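Local coordinates for microcompartments protein (Desulfitobacterium hafniense, PDB 3NWG), which probably serves as a structural building block of a bacterial microcompartment shell, each chain carrying two BMC domains in tandem, at residues Val29-Ala34 against Tyr42-Cys47; Ala52-Val57 against Asp71-Asn76; Pro79-Ala84 against Val121-Ile126. All blocks are in the same frame, centred on the assembly; numbering follows the deposited sequence.

Contact 1: residues Val29-Ala34 against Tyr42-Cys47; sequences VDLLEA and YIVLIC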
loop_
_atom_site.group_PDB
_atom_site.type_symbol
_atom_site.label_atom_id
_atom_site.label_comp_id
_atom_site.label_asym_id
_atom_site.label_seq_id
_atom_site.Cartn_x
_atom_site.Cartn_y
_atom_site.Cartn_z
ATOM N N VAL A 29 -13.961 -21.265 -17.215
ATOM C CA VAL A 29 -14.318 -19.881 -16.909
ATOM C C VAL A 29 -13.118 -19.183 -16.273
ATOM O O VAL A 29 -12.247 -19.836 -15.690
ATOM C CB VAL A 29 -15.581 -19.746 -15.975
ATOM C CG1 VAL A 29 -16.847 -20.283 -16.657
ATOM C CG2 VAL A 29 -15.355 -20.415 -14.632
ATOM N N ASP A 30 -13.061 -17.861 -16.411
ATOM C CA ASP A 30 -12.050 -17.069 -15.738
ATOM C C ASP A 30 -12.690 -16.401 -14.538
ATOM O O ASP A 30 -13.865 -16.020 -14.583
ATOM C CB ASP A 30 -11.451 -16.024 -16.691
ATOM C CG ASP A 30 -10.341 -16.601 -17.613
ATOM O OD1 ASP A 30 -10.181 -17.838 -17.738
ATOM O OD2 ASP A 30 -9.616 -15.793 -18.229
ATOM N N LEU A 31 -11.925 -16.283 -13.459
ATOM C CA LEU A 31 -12.361 -15.529 -12.289
ATOM C C LEU A 31 -12.075 -14.039 -12.455
ATOM O O LEU A 31 -10.942 -13.633 -12.738
ATOM C CB LEU A 31 -11.669 -16.049 -11.037
ATOM C CG LEU A 31 -12.052 -15.438 -9.694
ATOM C CD1 LEU A 31 -13.468 -15.851 -9.260
ATOM C CD2 LEU A 31 -11.022 -15.869 -8.664
ATOM N N LEU A 32 -13.115 -13.234 -12.291
ATOM C CA LEU A 32 -12.992 -11.783 -12.310
ATOM C C LEU A 32 -12.789 -11.244 -10.900
ATOM O O LEU A 32 -11.916 -10.408 -10.657
ATOM C CB LEU A 32 -14.257 -11.157 -12.894
ATOM C CG LEU A 32 -14.600 -11.505 -14.329
ATOM C CD1 LEU A 32 -16.025 -11.089 -14.603
ATOM C CD2 LEU A 32 -13.639 -10.809 -15.255
ATOM N N GLU A 33 -13.624 -11.727 -9.985
ATOM C CA GLU A 33 -13.691 -11.206 -8.635
ATOM C C GLU A 33 -14.166 -12.310 -7.704
ATOM O O GLU A 33 -15.136 -13.026 -8.001
ATOM C CB GLU A 33 -14.647 -9.992 -8.569
ATOM C CG GLU A 33 -14.490 -9.116 -7.334
ATOM C CD GLU A 33 -13.101 -8.506 -7.238
ATOM O OE1 GLU A 33 -12.252 -9.076 -6.508
ATOM O OE2 GLU A 33 -12.855 -7.477 -7.917
ATOM N N ALA A 34 -13.447 -12.452 -6.597
ATOM C CA ALA A 34 -13.855 -13.295 -5.486
ATOM C C ALA A 34 -13.432 -12.575 -4.207
ATOM O O ALA A 34 -12.228 -12.492 -3.889
ATOM C CB ALA A 34 -13.201 -14.654 -5.580
ATOM N N TYR A 42 -20.030 -12.678 0.523
ATOM C CA TYR A 42 -18.910 -12.990 -0.327
ATOM C C TYR A 42 -19.470 -13.058 -1.735
ATOM O O TYR A 42 -20.552 -13.613 -1.962
ATOM C CB TYR A 42 -18.322 -14.332 0.057
ATOM C CG TYR A 42 -16.944 -14.575 -0.512
ATOM C CD1 TYR A 42 -15.814 -14.112 0.151
ATOM C CD2 TYR A 42 -16.769 -15.278 -1.708
ATOM C CE1 TYR A 42 -14.552 -14.333 -0.354
ATOM C CE2 TYR A 42 -15.508 -15.508 -2.219
ATOM C CZ TYR A 42 -14.400 -15.028 -1.533
ATOM O OH TYR A 42 -13.131 -15.242 -2.018
ATOM N N ILE A 43 -18.752 -12.473 -2.681
ATOM C CA ILE A 43 -19.231 -12.455 -4.045
ATOM C C ILE A 43 -18.233 -13.124 -4.970
ATOM O O ILE A 43 -17.017 -13.033 -4.767
ATOM C CB ILE A 43 -19.590 -11.011 -4.546
ATOM C CG1 ILE A 43 -18.343 -10.183 -4.886
ATOM C CG2 ILE A 43 -20.488 -10.278 -3.562
ATOM C CD1 ILE A 43 -18.184 -9.937 -6.384
ATOM N N VAL A 44 -18.763 -13.816 -5.973
ATOM C CA VAL A 44 -17.926 -14.392 -7.009
ATOM C C VAL A 44 -18.446 -13.951 -8.352
ATOM O O VAL A 44 -19.642 -14.050 -8.642
ATOM C CB VAL A 44 -17.846 -15.947 -6.928
ATOM C CG1 VAL A 44 -16.889 -16.502 -7.961
ATOM C CG2 VAL A 44 -17.420 -16.391 -5.530
ATOM N N LEU A 45 -17.525 -13.431 -9.147
ATOM C CA LEU A 45 -17.799 -13.031 -10.518
ATOM C C LEU A 45 -16.856 -13.779 -11.436
ATOM O O LEU A 45 -15.644 -13.833 -11.205
ATOM C CB LEU A 45 -17.590 -11.530 -10.714
ATOM C CG LEU A 45 -18.613 -10.559 -10.141
ATOM C CD1 LEU A 45 -18.035 -9.161 -10.156
ATOM C CD2 LEU A 45 -19.902 -10.594 -10.946
ATOM N N ILE A 46 -17.427 -14.329 -12.495
ATOM C CA ILE A 46 -16.684 -15.113 -13.469
ATOM C C ILE A 46 -17.170 -14.783 -14.876
ATOM O O ILE A 46 -18.258 -14.223 -15.062
ATOM C CB ILE A 46 -16.879 -16.607 -13.213
ATOM C CG1 ILE A 46 -18.364 -16.875 -12.944
ATOM C CG2 ILE A 46 -16.055 -17.039 -12.005
ATOM C CD1 ILE A 46 -18.903 -18.119 -13.550
ATOM N N CYS A 47 -16.358 -15.124 -15.863
ATOM C CA CYS A 47 -16.744 -14.908 -17.237
ATOM C C CYS A 47 -16.218 -16.045 -18.109
ATOM O O CYS A 47 -15.164 -16.613 -17.841
ATOM C CB CYS A 47 -16.224 -13.550 -17.730
ATOM S SG CYS A 47 -14.461 -13.547 -18.141
#
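Asp-30 and Cys-47 pair through two backbone bonds, Asp-30 N to Cys-47 O at 2.8 Å and Cys-47 N to Asp-30 O at 2.9 Å. Leu-45 O is gripped twice from the same face of its carbonyl plane, by Leu-32 N at 2.8 Å and by Glu-33 N at 3.2 Å. The second N-H is the straighter, though its bond is the longer. Leu-45 N returns a bond to Glu-33 O at 2.7 Å, and the ladder runs on to Ile-43 with Lys-35. Two consecutive residues thus face one, and the register slips by a residue between Leu-31 and Glu-33. Leu-32 accommodates this with a helix-like psi of -47°.

The bulge directs the side chain of Leu-32 at the neighbouring strand, where CB lies against Leu-45 O and CD1 reaches Cys-47 CB at 4.0 Å. On the face bearing Glu-33, Leu-45 and Cys-47, Leu-45 CD1 rests on Glu-33 CB (3.8 Å), while the Glu-33 chain, bent at chi2, carries its carboxylate away from the strand. On the face bearing Leu-31, Val-44 and Ile-46, Leu-31 has CG anti to its backbone N (chi1 -177°). Its CD1 meets Val-44 CG1 at 3.7 Å, the two side chains crossing at about a right angle. The Tyr-42 ring lies obliquely against Ala-34.

Helix 13-26 covers the face of Leu-31 and Val-44, with Leu-24 on Leu-31 and Ala-20 and Met-23 on Val-44; Ser-56 of helix 50-64 touches Val-29 and Ile-46. Leu-45 also packs on Ile-5 and Leu-7 of strand 4-10. Running at 149° to each other, the strands form an antiparallel hairpin with a classic beta bulge, at one side of the four-stranded 2-3-1-4 sheet of the first BMC domain.

Contact 2: residues Ala52-Val57 against Asp71-Asn76; sequences AVQSSV and DFILPN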
loop_
_atom_site.group_PDB
_atom_site.type_symbol
_atom_site.label_atom_id
_atom_site.label_comp_id
_atom_site.label_asym_id
_atom_site.label_seq_id
_atom_site.Cartn_x
_atom_site.Cartn_y
_atom_site.Cartn_z
ATOM N N ALA A 52 -20.571 -22.351 -20.392
ATOM C CA ALA A 52 -19.545 -22.505 -19.368
ATOM C C ALA A 52 -19.915 -21.725 -18.099
ATOM O O ALA A 52 -19.872 -22.267 -16.991
ATOM C CB ALA A 52 -18.179 -22.087 -19.906
ATOM N N VAL A 53 -20.326 -20.468 -18.265
ATOM C CA VAL A 53 -20.814 -19.668 -17.139
ATOM C C VAL A 53 -22.055 -20.307 -16.489
ATOM O O VAL A 53 -22.222 -20.257 -15.268
ATOM C CB VAL A 53 -21.090 -18.192 -17.551
ATOM C CG1 VAL A 53 -21.806 -17.422 -16.455
ATOM C CG2 VAL A 53 -19.799 -17.489 -17.911
ATOM N N GLN A 54 -22.913 -20.939 -17.278
ATOM C CA GLN A 54 -24.100 -21.542 -16.689
ATOM C C GLN A 54 -23.759 -22.715 -15.790
ATOM O O GLN A 54 -24.426 -22.922 -14.768
ATOM C CB GLN A 54 -25.111 -21.966 -17.746
ATOM C CG GLN A 54 -26.296 -22.735 -17.149
ATOM C CD GLN A 54 -27.190 -21.855 -16.278
ATOM O OE1 GLN A 54 -28.018 -21.104 -16.805
ATOM N NE2 GLN A 54 -27.027 -21.939 -14.945
ATOM N N SER A 55 -22.722 -23.474 -16.153
ATOM C CA SER A 55 -22.334 -24.649 -15.370
ATOM C C SER A 55 -21.658 -24.190 -14.089
ATOM O O SER A 55 -21.931 -24.694 -12.994
ATOM C CB SER A 55 -21.379 -25.530 -16.160
ATOM O OG SER A 55 -21.923 -25.860 -17.424
ATOM N N SER A 56 -20.773 -23.216 -14.255
ATOM C CA SER A 56 -20.044 -22.629 -13.167
ATOM C C SER A 56 -21.009 -22.058 -12.116
ATOM O O SER A 56 -20.872 -22.353 -10.919
ATOM C CB SER A 56 -19.141 -21.553 -13.735
ATOM O OG SER A 56 -18.195 -21.095 -12.800
ATOM N N VAL A 57 -21.998 -21.279 -12.552
ATOM C CA VAL A 57 -22.992 -20.720 -11.614
ATOM C C VAL A 57 -23.833 -21.801 -10.895
ATOM O O VAL A 57 -24.011 -21.737 -9.675
ATOM C CB VAL A 57 -23.888 -19.637 -12.268
ATOM C CG1 VAL A 57 -25.046 -19.240 -11.349
ATOM C CG2 VAL A 57 -23.052 -18.413 -12.639
ATOM N N ASP A 71 -27.778 -15.175 -7.347
ATOM C CA ASP A 71 -27.020 -15.684 -8.485
ATOM C C ASP A 71 -27.582 -14.993 -9.715
ATOM O O ASP A 71 -28.785 -14.751 -9.790
ATOM C CB ASP A 71 -27.204 -17.186 -8.628
ATOM C CG ASP A 71 -28.683 -17.591 -8.745
ATOM O OD1 ASP A 71 -29.402 -17.584 -7.712
ATOM O OD2 ASP A 71 -29.127 -17.917 -9.868
ATOM N N PHE A 72 -26.715 -14.664 -10.666
ATOM C CA PHE A 72 -27.115 -13.896 -11.828
ATOM C C PHE A 72 -26.213 -14.207 -13.016
ATOM O O PHE A 72 -25.021 -14.465 -12.841
ATOM C CB PHE A 72 -27.066 -12.397 -11.500
ATOM C CG PHE A 72 -27.266 -11.501 -12.699
ATOM C CD1 PHE A 72 -28.538 -11.291 -13.223
ATOM C CD2 PHE A 72 -26.177 -10.892 -13.316
ATOM C CE1 PHE A 72 -28.728 -10.487 -14.338
ATOM C CE2 PHE A 72 -26.352 -10.083 -14.434
ATOM C CZ PHE A 72 -27.626 -9.880 -14.946
ATOM N N ILE A 73 -26.787 -14.173 -14.220
ATOM C CA ILE A 73 -26.034 -14.363 -15.467
ATOM C C ILE A 73 -26.455 -13.371 -16.541
ATOM O O ILE A 73 -27.650 -13.214 -16.822
ATOM C CB ILE A 73 -26.191 -15.798 -16.024
ATOM C CG1 ILE A 73 -25.475 -16.817 -15.125
ATOM C CG2 ILE A 73 -25.663 -15.882 -17.475
ATOM C CD1 ILE A 73 -25.924 -18.221 -15.359
ATOM N N LEU A 74 -25.463 -12.702 -17.133
ATOM C CA LEU A 74 -25.710 -11.757 -18.218
ATOM C C LEU A 74 -24.936 -12.205 -19.449
ATOM O O LEU A 74 -23.716 -12.069 -19.511
ATOM C CB LEU A 74 -25.333 -10.324 -17.803
ATOM C CG LEU A 74 -25.793 -9.048 -18.565
ATOM C CD1 LEU A 74 -24.854 -8.680 -19.685
ATOM C CD2 LEU A 74 -27.232 -9.123 -19.085
ATOM N N PRO A 75 -25.653 -12.772 -20.425
ATOM C CA PRO A 75 -25.103 -13.231 -21.696
ATOM C C PRO A 75 -24.734 -12.083 -22.623
ATOM O O PRO A 75 -25.387 -11.034 -22.615
ATOM C CB PRO A 75 -26.263 -14.013 -22.305
ATOM C CG PRO A 75 -27.475 -13.343 -21.750
ATOM C CD PRO A 75 -27.092 -13.068 -20.319
ATOM N N ASN A 76 -23.701 -12.301 -23.432
ATOM C CA ASN A 76 -23.275 -11.339 -24.450
ATOM C C ASN A 76 -22.928 -10.010 -23.811
ATOM O O ASN A 76 -23.404 -8.959 -24.239
ATOM C CB ASN A 76 -24.346 -11.156 -25.540
ATOM C CG ASN A 76 -25.002 -12.486 -25.962
ATOM O OD1 ASN A 76 -24.335 -13.529 -26.129
ATOM N ND2 ASN A 76 -26.325 -12.447 -26.134
#
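Val-57 N donates to Val-53 O at 2.9 Å, a helical backbone bond that sets the two valines one turn apart with both side chains directed at Ile-73. Val-57 CG2 approaches Ile-73 CG1 to 3.8 Å and Val-53 CG1 reaches the same methylene at 3.9 Å; the isoleucine and each valine lie alongside one another, pointing in opposite directions. Ile-73 CG1 stands anti to its carbonyl carbon (chi1 -69°), which turns it to the helix.

Helix 52-57 runs almost exactly antiparallel to strand 71-74, their axes 9.5 Å apart at an angle of 177°. This is the alpha/beta layering of a BMC domain, the helix lying over one face of the sheet and running back along strand 68-74; Val-8 of the adjacent strand 4-10 extends the apolar surface under Val-57. The opposite side of the strand carries Phe-72, which packs on Ala-106 and Val-110 of helix 105-117.

Gln-54 bends at chi2 (68°), turning CD toward Ile-73; the two side chains cross at about a right angle, with OE1 3.8 Å from Ile-73 CD1. Val-57 CG1 meets Asp-71 CB at 4.0 Å, and Asp-71 OD2 forms a salt bridge to Lys-61 of helix 50-64, which also carries Val-57.

Contact 3: residues Pro79-Ala84 against Val121-Ile126; sequences PQVLTA and VDLVEI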
loop_
_atom_site.group_PDB
_atom_site.type_symbol
_atom_site.label_atom_id
_atom_site.label_comp_id
_atom_site.label_asym_id
_atom_site.label_seq_id
_atom_site.Cartn_x
_atom_site.Cartn_y
_atom_site.Cartn_z
ATOM N N PRO A 79 -17.454 -6.220 -23.874
ATOM C CA PRO A 79 -16.057 -6.422 -23.467
ATOM C C PRO A 79 -15.549 -5.419 -22.441
ATOM O O PRO A 79 -14.686 -5.763 -21.636
ATOM C CB PRO A 79 -15.264 -6.274 -24.775
ATOM C CG PRO A 79 -16.252 -5.945 -25.833
ATOM C CD PRO A 79 -17.611 -6.289 -25.332
ATOM N N GLN A 80 -16.083 -4.199 -22.464
ATOM C CA GLN A 80 -15.600 -3.136 -21.582
ATOM C C GLN A 80 -16.060 -3.312 -20.157
ATOM O O GLN A 80 -15.372 -2.903 -19.237
ATOM C CB GLN A 80 -16.038 -1.768 -22.083
ATOM C CG GLN A 80 -15.171 -1.218 -23.197
ATOM C CD GLN A 80 -15.414 0.246 -23.436
ATOM O OE1 GLN A 80 -16.448 0.645 -23.981
ATOM N NE2 GLN A 80 -14.456 1.066 -23.026
ATOM N N VAL A 81 -17.232 -3.907 -19.975
ATOM C CA VAL A 81 -17.702 -4.247 -18.645
ATOM C C VAL A 81 -16.690 -5.155 -17.940
ATOM O O VAL A 81 -16.366 -4.947 -16.768
ATOM C CB VAL A 81 -19.072 -4.931 -18.690
ATOM C CG1 VAL A 81 -19.459 -5.425 -17.304
ATOM C CG2 VAL A 81 -20.130 -3.981 -19.270
ATOM N N LEU A 82 -16.172 -6.143 -18.663
ATOM C CA LEU A 82 -15.243 -7.096 -18.069
ATOM C C LEU A 82 -13.930 -6.422 -17.701
ATOM O O LEU A 82 -13.479 -6.526 -16.564
ATOM C CB LEU A 82 -15.009 -8.293 -18.991
ATOM C CG LEU A 82 -16.282 -9.019 -19.422
ATOM C CD1 LEU A 82 -16.000 -9.881 -20.624
ATOM C CD2 LEU A 82 -16.916 -9.825 -18.279
ATOM N N THR A 83 -13.331 -5.710 -18.646
ATOM C CA THR A 83 -12.075 -5.036 -18.361
ATOM C C THR A 83 -12.237 -4.007 -17.219
ATOM O O THR A 83 -11.364 -3.891 -16.364
ATOM C CB THR A 83 -11.439 -4.413 -19.637
ATOM O OG1 THR A 83 -12.409 -3.624 -20.330
ATOM C CG2 THR A 83 -10.953 -5.501 -20.591
ATOM N N ALA A 84 -13.364 -3.299 -17.187
ATOM C CA ALA A 84 -13.629 -2.319 -16.133
ATOM C C ALA A 84 -13.665 -2.978 -14.762
ATOM O O ALA A 84 -13.015 -2.496 -13.829
ATOM C CB ALA A 84 -14.926 -1.562 -16.395
ATOM N N VAL A 121 -19.124 5.521 -25.831
ATOM C CA VAL A 121 -18.589 5.842 -24.514
ATOM C C VAL A 121 -17.471 4.845 -24.223
ATOM O O VAL A 121 -17.350 3.831 -24.905
ATOM C CB VAL A 121 -19.686 5.778 -23.396
ATOM C CG1 VAL A 121 -20.684 6.924 -23.531
ATOM C CG2 VAL A 121 -20.410 4.440 -23.409
ATOM N N ASP A 122 -16.645 5.148 -23.232
ATOM C CA ASP A 122 -15.734 4.166 -22.671
ATOM C C ASP A 122 -16.000 4.114 -21.184
ATOM O O ASP A 122 -16.015 5.154 -20.532
ATOM C CB ASP A 122 -14.276 4.542 -22.951
ATOM C CG ASP A 122 -13.926 4.466 -24.443
ATOM O OD1 ASP A 122 -13.840 3.339 -25.000
ATOM O OD2 ASP A 122 -13.735 5.540 -25.068
ATOM N N LEU A 123 -16.246 2.920 -20.645
ATOM C CA LEU A 123 -16.397 2.764 -19.194
ATOM C C LEU A 123 -15.055 3.085 -18.575
ATOM O O LEU A 123 -14.016 2.751 -19.146
ATOM C CB LEU A 123 -16.851 1.349 -18.808
ATOM C CG LEU A 123 -18.127 0.731 -19.402
ATOM C CD1 LEU A 123 -18.451 -0.555 -18.698
ATOM C CD2 LEU A 123 -19.335 1.652 -19.343
ATOM N N VAL A 124 -15.070 3.766 -17.437
ATOM C CA VAL A 124 -13.823 4.185 -16.796
ATOM C C VAL A 124 -13.487 3.254 -15.632
ATOM O O VAL A 124 -12.376 2.732 -15.559
ATOM C CB VAL A 124 -13.849 5.663 -16.354
ATOM C CG1 VAL A 124 -12.522 6.056 -15.737
ATOM C CG2 VAL A 124 -14.157 6.559 -17.532
ATOM N N GLU A 125 -14.446 3.048 -14.731
ATOM C CA GLU A 125 -14.293 2.064 -13.661
ATOM C C GLU A 125 -15.620 1.517 -13.150
ATOM O O GLU A 125 -16.678 2.132 -13.301
ATOM C CB GLU A 125 -13.432 2.606 -12.505
ATOM C CG GLU A 125 -14.130 3.502 -11.492
ATOM C CD GLU A 125 -13.196 3.937 -10.355
ATOM O OE1 GLU A 125 -13.622 4.739 -9.479
ATOM O OE2 GLU A 125 -12.026 3.482 -10.337
ATOM N N ILE A 126 -15.538 0.334 -12.561
ATOM C CA ILE A 126 -16.659 -0.294 -11.895
ATOM C C ILE A 126 -16.241 -0.595 -10.463
ATOM O O ILE A 126 -15.151 -1.104 -10.217
ATOM C CB ILE A 126 -17.103 -1.574 -12.633
ATOM C CG1 ILE A 126 -17.781 -1.192 -13.958
ATOM C CG2 ILE A 126 -18.014 -2.417 -11.753
ATOM C CD1 ILE A 126 -18.151 -2.366 -14.876
#
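Helix 79-84 crosses strand 122-126 at 47°, with an axial separation of 7.7 Å, and Gln-80 and Ala-84, one turn apart, bring their CA atoms nearest those of Leu-123 and Glu-125. Ala-84 takes the closest apolar position and touches two larger residues: its CB lies 3.7 Å from Ile-126 CD1, and Leu-123 CB lies 4.2 Å from Ala-84 CB. Val-81 points its CB away from the strand, yet both of its methyls take part: CG2 is 3.9 Å from Leu-123 CD1 and CG1 is 4.1 Å from Ile-126 CD1, both pairs at an oblique angle.

The helix comes just after the last strand of the first sheet, 68-74, whereas strand 122-127 is an outer strand of the second 2-3-1-4 sheet. The contact therefore ties the connection between the tandem BMC domains to the second of them. Helix 105-117 adjoins this patch, with Ala-116 on Leu-123 and with Leu-108 and Ala-112 on Ile-126; Asp-113 touches Val-81.

Gln-80 forms the polar border at the start of the helix. Its chain is extended beyond CG, with CD anti to CA (chi2 -166°), and this carries the amide across to Asp-122. There NE2 makes a weak, bent hydrogen bond to Asp-122 OD1 at 3.1 Å, the amide and carboxylate planes standing 77° apart. The backbone O of Gln-80 accepts twice from one face of its plane, from Ala-84 N at 2.9 Å and from Thr-83 OG1, which sits above the carbonyl plane.

Contacts 1 and 2 belong to the same four-stranded sheet, toward its two sides, contact 1 on strands 29-36 and 42-48 and contact 2 on 68-74, and they meet where helix 50-64 backs onto strand 29-36. Contact 1 is held chiefly by backbone hydrogen bonds, whereas contact 2 rests on side-chain packing between layers, apolar in the middle with Gln-54 and Asp-71 at its margins. Contact 3 is the most buried and also mainly apolar, but it joins helix 79-85 to the second sheet. Leu-82, on another side of that helix, reaches back to Leu-32 and Cys-47, linking contact 3 to contact 1. Contacts 2 and 3 adjoin only through the chain.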